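Local coordinates for protein BvnE (Penicillium brevicompactum, PDB 6U9I) that acts as a semipinacolase (isomerase), probably steering the stereoselective semipinacol rearrangement that leads to the brevianamide alkaloids, at residues Asn13-Trp25 / Val118-Val132. Numbering follows the deposited sequence. Where two conformers were deposited one is given.
Sequences NLREQLIVSAHRW and VVLTFNEEGTLLRDV
Trp25, Phe122 and Leu18 belong to the packing of an N-terminal helix on a curved sheet, where helix 14-25 lies over strand 118-122 and the hairpin that links it to strand 129-132. The segment axes come within 10.1 Å of each other at 120°. At the C-terminal part of segment 13-25, Leu120 CD2 sits over one face of the Trp25 indole, 4.0 Å from the centroid of the Trp25 six-membered ring and only 10° off its normal, a CH-pi contact. Trp25 leaves the helix toward the strands, and with CG anti to the backbone N (chi1 -178°) its indole is set among Leu120, Leu129 and the valines; Leu129 CD2 approaches Trp25 CD1 to 3.5 Å while Val118 CG1 and Val132 CG1 meet its benzo part obliquely. One turn back, Ala22 CB rests on Leu120 CD1, and Ser21 CB lies 3.5 Å from Phe122 CE1. Leu18 CD2 meets the same ring obliquely at Phe122 CD2 (3.7 Å) as the two side chains run past each other in opposite directions. Val97 of strand 96-107 also packs on Leu18 and Ala22. Two hydrogen bonds tie the helix to the hairpin: Ser21 OG donates to Gly126 O at 2.7 Å, in the carbonyl plane, and Arg24 NH1 to Thr127 O at 2.8 Å, near the guanidinium plane but from above the carbonyl plane. Gly126, lacking a side chain, probably allows the close approach of Gln17 and Leu18, its CA 3.9 Å from Leu18 CD2. Asn123 OD1 takes the backbone N-H of Thr127 and Leu128, bracing the loop after the type I turn 123-126. Helix against curved mixed sheet, with a classic bulge of Arg130 and Asp131 opposite Thr121, is consistent with a cone-shaped alpha+beta barrel of the SnoaL/NTF2-like kind.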
loop_
_atom_site.group_PDB
_atom_site.type_symbol
_atom_site.label_atom_id
_atom_site.label_comp_id
_atom_site.label_asym_id
_atom_site.label_seq_id
_atom_site.Cartn_x
_atom_site.Cartn_y
_atom_site.Cartn_z
ATOM N N ASN A 13 -17.247 16.594 -11.455
ATOM C CA ASN A 13 -16.474 16.598 -10.218
ATOM C C ASN A 13 -16.491 15.226 -9.527
ATOM O O ASN A 13 -16.793 15.113 -8.334
ATOM C CB ASN A 13 -16.989 17.684 -9.259
ATOM C CG ASN A 13 -16.930 19.091 -9.862
ATOM O OD1 ASN A 13 -17.961 19.739 -10.047
ATOM N ND2 ASN A 13 -15.721 19.569 -10.158
ATOM N N LEU A 14 -16.153 14.181 -10.287
ATOM C CA LEU A 14 -16.085 12.847 -9.704
ATOM C C LEU A 14 -14.894 12.693 -8.763
ATOM O O LEU A 14 -14.996 11.999 -7.743
ATOM C CB LEU A 14 -16.029 11.803 -10.806
ATOM C CG LEU A 14 -16.058 10.375 -10.282
ATOM C CD1 LEU A 14 -17.433 10.031 -9.739
ATOM C CD2 LEU A 14 -15.684 9.436 -11.411
ATOM N N ARG A 15 -13.762 13.324 -9.081
ATOM C CA ARG A 15 -12.616 13.269 -8.176
ATOM C C ARG A 15 -12.982 13.801 -6.797
ATOM O O ARG A 15 -12.656 13.190 -5.774
ATOM C CB ARG A 15 -11.442 14.059 -8.750
ATOM C CG ARG A 15 -10.252 14.102 -7.810
ATOM C CD ARG A 15 -9.132 15.014 -8.313
ATOM N NE ARG A 15 -7.918 14.824 -7.521
ATOM C CZ ARG A 15 -7.011 13.891 -7.783
ATOM N NH1 ARG A 15 -7.186 13.072 -8.824
ATOM N NH2 ARG A 15 -5.940 13.766 -7.005
ATOM N N GLU A 16 -13.659 14.947 -6.740
ATOM C CA GLU A 16 -13.996 15.500 -5.434
ATOM C C GLU A 16 -14.981 14.601 -4.696
ATOM O O GLU A 16 -14.861 14.414 -3.481
ATOM C CB GLU A 16 -14.537 16.926 -5.586
ATOM C CG GLU A 16 -13.527 17.911 -6.200
ATOM C CD GLU A 16 -13.326 17.724 -7.706
ATOM O OE1 GLU A 16 -14.081 16.942 -8.324
ATOM O OE2 GLU A 16 -12.408 18.358 -8.273
ATOM N N GLN A 17 -15.938 14.011 -5.419
ATOM C CA GLN A 17 -16.868 13.073 -4.797
ATOM C C GLN A 17 -16.135 11.880 -4.191
ATOM O O GLN A 17 -16.480 11.428 -3.094
ATOM C CB GLN A 17 -17.890 12.583 -5.820
ATOM C CG GLN A 17 -18.755 11.424 -5.312
ATOM C CD GLN A 17 -19.731 11.843 -4.225
ATOM O OE1 GLN A 17 -20.866 12.215 -4.516
ATOM N NE2 GLN A 17 -19.298 11.777 -2.966
ATOM N N LEU A 18 -15.134 11.345 -4.901
ATOM C CA LEU A 18 -14.403 10.193 -4.373
ATOM C C LEU A 18 -13.586 10.583 -3.145
ATOM O O LEU A 18 -13.484 9.808 -2.184
ATOM C CB LEU A 18 -13.516 9.587 -5.466
ATOM C CG LEU A 18 -14.281 8.883 -6.602
ATOM C CD1 LEU A 18 -13.402 8.701 -7.839
ATOM C CD2 LEU A 18 -14.827 7.517 -6.133
ATOM N N ILE A 19 -13.027 11.796 -3.142
ATOM C CA ILE A 19 -12.288 12.259 -1.973
ATOM C C ILE A 19 -13.224 12.441 -0.784
ATOM O O ILE A 19 -12.896 12.056 0.341
ATOM C CB ILE A 19 -11.519 13.553 -2.313
ATOM C CG1 ILE A 19 -10.384 13.226 -3.286
ATOM C CG2 ILE A 19 -11.004 14.234 -1.032
ATOM C CD1 ILE A 19 -9.581 14.424 -3.767
ATOM N N VAL A 20 -14.418 13.007 -1.017
ATOM C CA VAL A 20 -15.408 13.141 0.049
ATOM C C VAL A 20 -15.797 11.776 0.608
ATOM O O VAL A 20 -15.888 11.595 1.828
ATOM C CB VAL A 20 -16.637 13.921 -0.459
ATOM C CG1 VAL A 20 -17.820 13.719 0.468
ATOM C CG2 VAL A 20 -16.294 15.406 -0.596
ATOM N N SER A 21 -16.024 10.786 -0.263
ATOM C CA SER A 21 -16.386 9.468 0.265
ATOM C C SER A 21 -15.221 8.772 0.952
ATOM O O SER A 21 -15.443 8.009 1.901
ATOM C CB SER A 21 -16.970 8.564 -0.825
ATOM O OG SER A 21 -18.006 9.219 -1.523
ATOM N N ALA A 22 -13.984 8.998 0.495
ATOM C CA ALA A 22 -12.843 8.432 1.209
ATOM C C ALA A 22 -12.691 9.072 2.585
ATOM O O ALA A 22 -12.408 8.384 3.576
ATOM C CB ALA A 22 -11.558 8.607 0.395
ATOM N N HIS A 23 -12.875 10.391 2.676
ATOM C CA HIS A 23 -12.800 11.013 3.991
ATOM C C HIS A 23 -13.970 10.603 4.867
ATOM O O HIS A 23 -13.815 10.491 6.089
ATOM C CB HIS A 23 -12.717 12.533 3.853
ATOM C CG HIS A 23 -11.341 13.018 3.508
ATOM N ND1 HIS A 23 -10.258 12.835 4.344
ATOM C CD2 HIS A 23 -10.865 13.657 2.413
ATOM C CE1 HIS A 23 -9.177 13.346 3.779
ATOM N NE2 HIS A 23 -9.517 13.849 2.606
ATOM N N ARG A 24 -15.140 10.350 4.273
ATOM C CA ARG A 24 -16.245 9.836 5.072
ATOM C C ARG A 24 -15.913 8.466 5.635
ATOM O O ARG A 24 -16.250 8.158 6.786
ATOM C CB ARG A 24 -17.532 9.784 4.247
ATOM C CG ARG A 24 -18.739 9.286 5.050
ATOM C CD ARG A 24 -19.977 9.241 4.178
ATOM N NE ARG A 24 -19.756 8.365 3.029
ATOM C CZ ARG A 24 -20.631 8.188 2.044
ATOM N NH1 ARG A 24 -20.337 7.377 1.037
ATOM N NH2 ARG A 24 -21.800 8.824 2.071
ATOM N N TRP A 25 -15.253 7.621 4.829
ATOM C CA TRP A 25 -14.842 6.313 5.325
ATOM C C TRP A 25 -13.906 6.455 6.522
ATOM O O TRP A 25 -14.053 5.745 7.521
ATOM C CB TRP A 25 -14.181 5.516 4.196
ATOM C CG TRP A 25 -13.757 4.142 4.603
ATOM C CD1 TRP A 25 -14.558 3.043 4.724
ATOM C CD2 TRP A 25 -12.426 3.714 4.944
ATOM N NE1 TRP A 25 -13.810 1.952 5.117
ATOM C CE2 TRP A 25 -12.501 2.340 5.259
ATOM C CE3 TRP A 25 -11.179 4.357 5.009
ATOM C CZ2 TRP A 25 -11.379 1.598 5.640
ATOM C CZ3 TRP A 25 -10.062 3.610 5.391
ATOM C CH2 TRP A 25 -10.174 2.250 5.697
ATOM N N VAL A 118 -4.130 1.341 1.928
ATOM C CA VAL A 118 -5.510 0.926 1.699
ATOM C C VAL A 118 -5.923 1.320 0.287
ATOM O O VAL A 118 -5.580 2.408 -0.192
ATOM C CB VAL A 118 -6.434 1.558 2.765
ATOM C CG1 VAL A 118 -7.895 1.488 2.360
ATOM C CG2 VAL A 118 -6.201 0.877 4.116
ATOM N N VAL A 119 -6.649 0.426 -0.391
ATOM C CA VAL A 119 -7.233 0.710 -1.700
ATOM C C VAL A 119 -8.743 0.586 -1.550
ATOM O O VAL A 119 -9.261 -0.520 -1.347
ATOM C CB VAL A 119 -6.722 -0.236 -2.792
ATOM C CG1 VAL A 119 -7.356 0.140 -4.144
ATOM C CG2 VAL A 119 -5.189 -0.225 -2.856
ATOM N N LEU A 120 -9.441 1.721 -1.599
ATOM C CA LEU A 120 -10.898 1.758 -1.604
ATOM C C LEU A 120 -11.386 1.757 -3.048
ATOM O O LEU A 120 -10.878 2.518 -3.877
ATOM C CB LEU A 120 -11.414 3.009 -0.890
ATOM C CG LEU A 120 -10.906 3.297 0.528
ATOM C CD1 LEU A 120 -11.484 4.611 1.050
ATOM C CD2 LEU A 120 -11.308 2.178 1.444
ATOM N N THR A 121 -12.365 0.911 -3.354
ATOM C CA THR A 121 -13.083 1.000 -4.622
ATOM C C THR A 121 -14.529 1.360 -4.320
ATOM O O THR A 121 -15.148 0.757 -3.436
ATOM C CB THR A 121 -13.042 -0.319 -5.408
ATOM O OG1 THR A 121 -11.683 -0.759 -5.532
ATOM C CG2 THR A 121 -13.624 -0.107 -6.809
ATOM N N PHE A 122 -15.065 2.336 -5.046
ATOM C CA PHE A 122 -16.445 2.753 -4.856
ATOM C C PHE A 122 -17.296 2.284 -6.029
ATOM O O PHE A 122 -16.788 1.859 -7.070
ATOM C CB PHE A 122 -16.527 4.271 -4.675
ATOM C CG PHE A 122 -15.876 4.746 -3.403
ATOM C CD1 PHE A 122 -16.601 4.794 -2.224
ATOM C CD2 PHE A 122 -14.541 5.100 -3.384
ATOM C CE1 PHE A 122 -16.011 5.207 -1.040
ATOM C CE2 PHE A 122 -13.938 5.522 -2.205
ATOM C CZ PHE A 122 -14.671 5.574 -1.040
ATOM N N ASN A 123 -18.612 2.343 -5.834
ATOM C CA ASN A 123 -19.535 2.082 -6.928
ATOM C C ASN A 123 -19.409 3.191 -7.979
ATOM O O ASN A 123 -18.687 4.179 -7.807
ATOM C CB ASN A 123 -20.968 1.943 -6.393
ATOM C CG ASN A 123 -21.502 3.232 -5.759
ATOM O OD1 ASN A 123 -20.777 4.212 -5.606
ATOM N ND2 ASN A 123 -22.785 3.221 -5.375
ATOM N N GLU A 124 -20.140 3.025 -9.085
ATOM C CA GLU A 124 -19.991 3.931 -10.223
ATOM C C GLU A 124 -20.272 5.371 -9.834
ATOM O O GLU A 124 -19.614 6.291 -10.330
ATOM C CB GLU A 124 -20.924 3.507 -11.362
ATOM C CG GLU A 124 -20.651 4.252 -12.662
ATOM C CD GLU A 124 -21.364 5.593 -12.744
ATOM O OE1 GLU A 124 -20.834 6.514 -13.414
ATOM O OE2 GLU A 124 -22.449 5.734 -12.132
ATOM N N GLU A 125 -21.246 5.586 -8.955
ATOM C CA GLU A 125 -21.597 6.934 -8.538
ATOM C C GLU A 125 -20.606 7.509 -7.538
ATOM O O GLU A 125 -20.685 8.705 -7.226
ATOM C CB GLU A 125 -23.000 6.947 -7.928
ATOM C CG GLU A 125 -24.050 6.218 -8.771
ATOM C CD GLU A 125 -24.294 4.780 -8.305
ATOM O OE1 GLU A 125 -23.497 3.877 -8.650
ATOM O OE2 GLU A 125 -25.294 4.554 -7.588
ATOM N N GLY A 126 -19.690 6.688 -7.026
ATOM C CA GLY A 126 -18.727 7.144 -6.042
ATOM C C GLY A 126 -19.289 7.396 -4.663
ATOM O O GLY A 126 -18.675 8.125 -3.884
ATOM N N THR A 127 -20.430 6.794 -4.329
ATOM C CA THR A 127 -21.170 7.094 -3.111
ATOM C C THR A 127 -21.251 5.930 -2.139
ATOM O O THR A 127 -21.716 6.125 -1.015
ATOM C CB THR A 127 -22.605 7.513 -3.447
ATOM O OG1 THR A 127 -23.263 6.414 -4.102
ATOM C CG2 THR A 127 -22.606 8.737 -4.356
ATOM N N LEU A 128 -20.861 4.727 -2.552
ATOM C CA LEU A 128 -20.839 3.569 -1.680
ATOM C C LEU A 128 -19.549 2.806 -1.918
ATOM O O LEU A 128 -19.131 2.627 -3.065
ATOM C CB LEU A 128 -22.031 2.636 -1.939
ATOM C CG LEU A 128 -23.422 3.087 -1.500
ATOM C CD1 LEU A 128 -24.424 2.017 -1.911
ATOM C CD2 LEU A 128 -23.467 3.304 -0.000
ATOM N N LEU A 129 -18.938 2.349 -0.834
ATOM C CA LEU A 129 -17.736 1.530 -0.906
ATOM C C LEU A 129 -18.085 0.107 -1.338
ATOM O O LEU A 129 -18.922 -0.546 -0.714
ATOM C CB LEU A 129 -17.062 1.512 0.462
ATOM C CG LEU A 129 -15.737 0.799 0.635
ATOM C CD1 LEU A 129 -14.640 1.475 -0.196
ATOM C CD2 LEU A 129 -15.434 0.879 2.117
ATOM N N ARG A 130 -17.423 -0.391 -2.388
ATOM C CA ARG A 130 -17.702 -1.742 -2.872
ATOM C C ARG A 130 -16.545 -2.712 -2.671
ATOM O O ARG A 130 -16.736 -3.920 -2.839
ATOM C CB ARG A 130 -18.097 -1.716 -4.359
ATOM C CG ARG A 130 -16.947 -1.412 -5.317
ATOM C CD ARG A 130 -17.398 -1.464 -6.790
ATOM N NE ARG A 130 -17.890 -2.800 -7.155
ATOM C CZ ARG A 130 -18.422 -3.088 -8.338
ATOM N NH1 ARG A 130 -18.848 -4.328 -8.614
ATOM N NH2 ARG A 130 -18.515 -2.141 -9.253
ATOM N N ASP A 131 -15.364 -2.229 -2.289
ATOM C CA ASP A 131 -14.230 -3.108 -2.044
ATOM C C ASP A 131 -13.190 -2.335 -1.253
ATOM O O ASP A 131 -12.994 -1.146 -1.494
ATOM C CB ASP A 131 -13.603 -3.611 -3.348
ATOM C CG ASP A 131 -12.539 -4.666 -3.106
ATOM O OD1 ASP A 131 -12.923 -5.816 -2.803
ATOM O OD2 ASP A 131 -11.327 -4.360 -3.212
ATOM N N VAL A 132 -12.532 -3.012 -0.316
ATOM C CA VAL A 132 -11.381 -2.458 0.400
ATOM C C VAL A 132 -10.277 -3.496 0.416
ATOM O O VAL A 132 -10.503 -4.625 0.862
ATOM C CB VAL A 132 -11.714 -2.085 1.854
ATOM C CG1 VAL A 132 -10.547 -1.342 2.462
ATOM C CG2 VAL A 132 -12.946 -1.280 1.919
#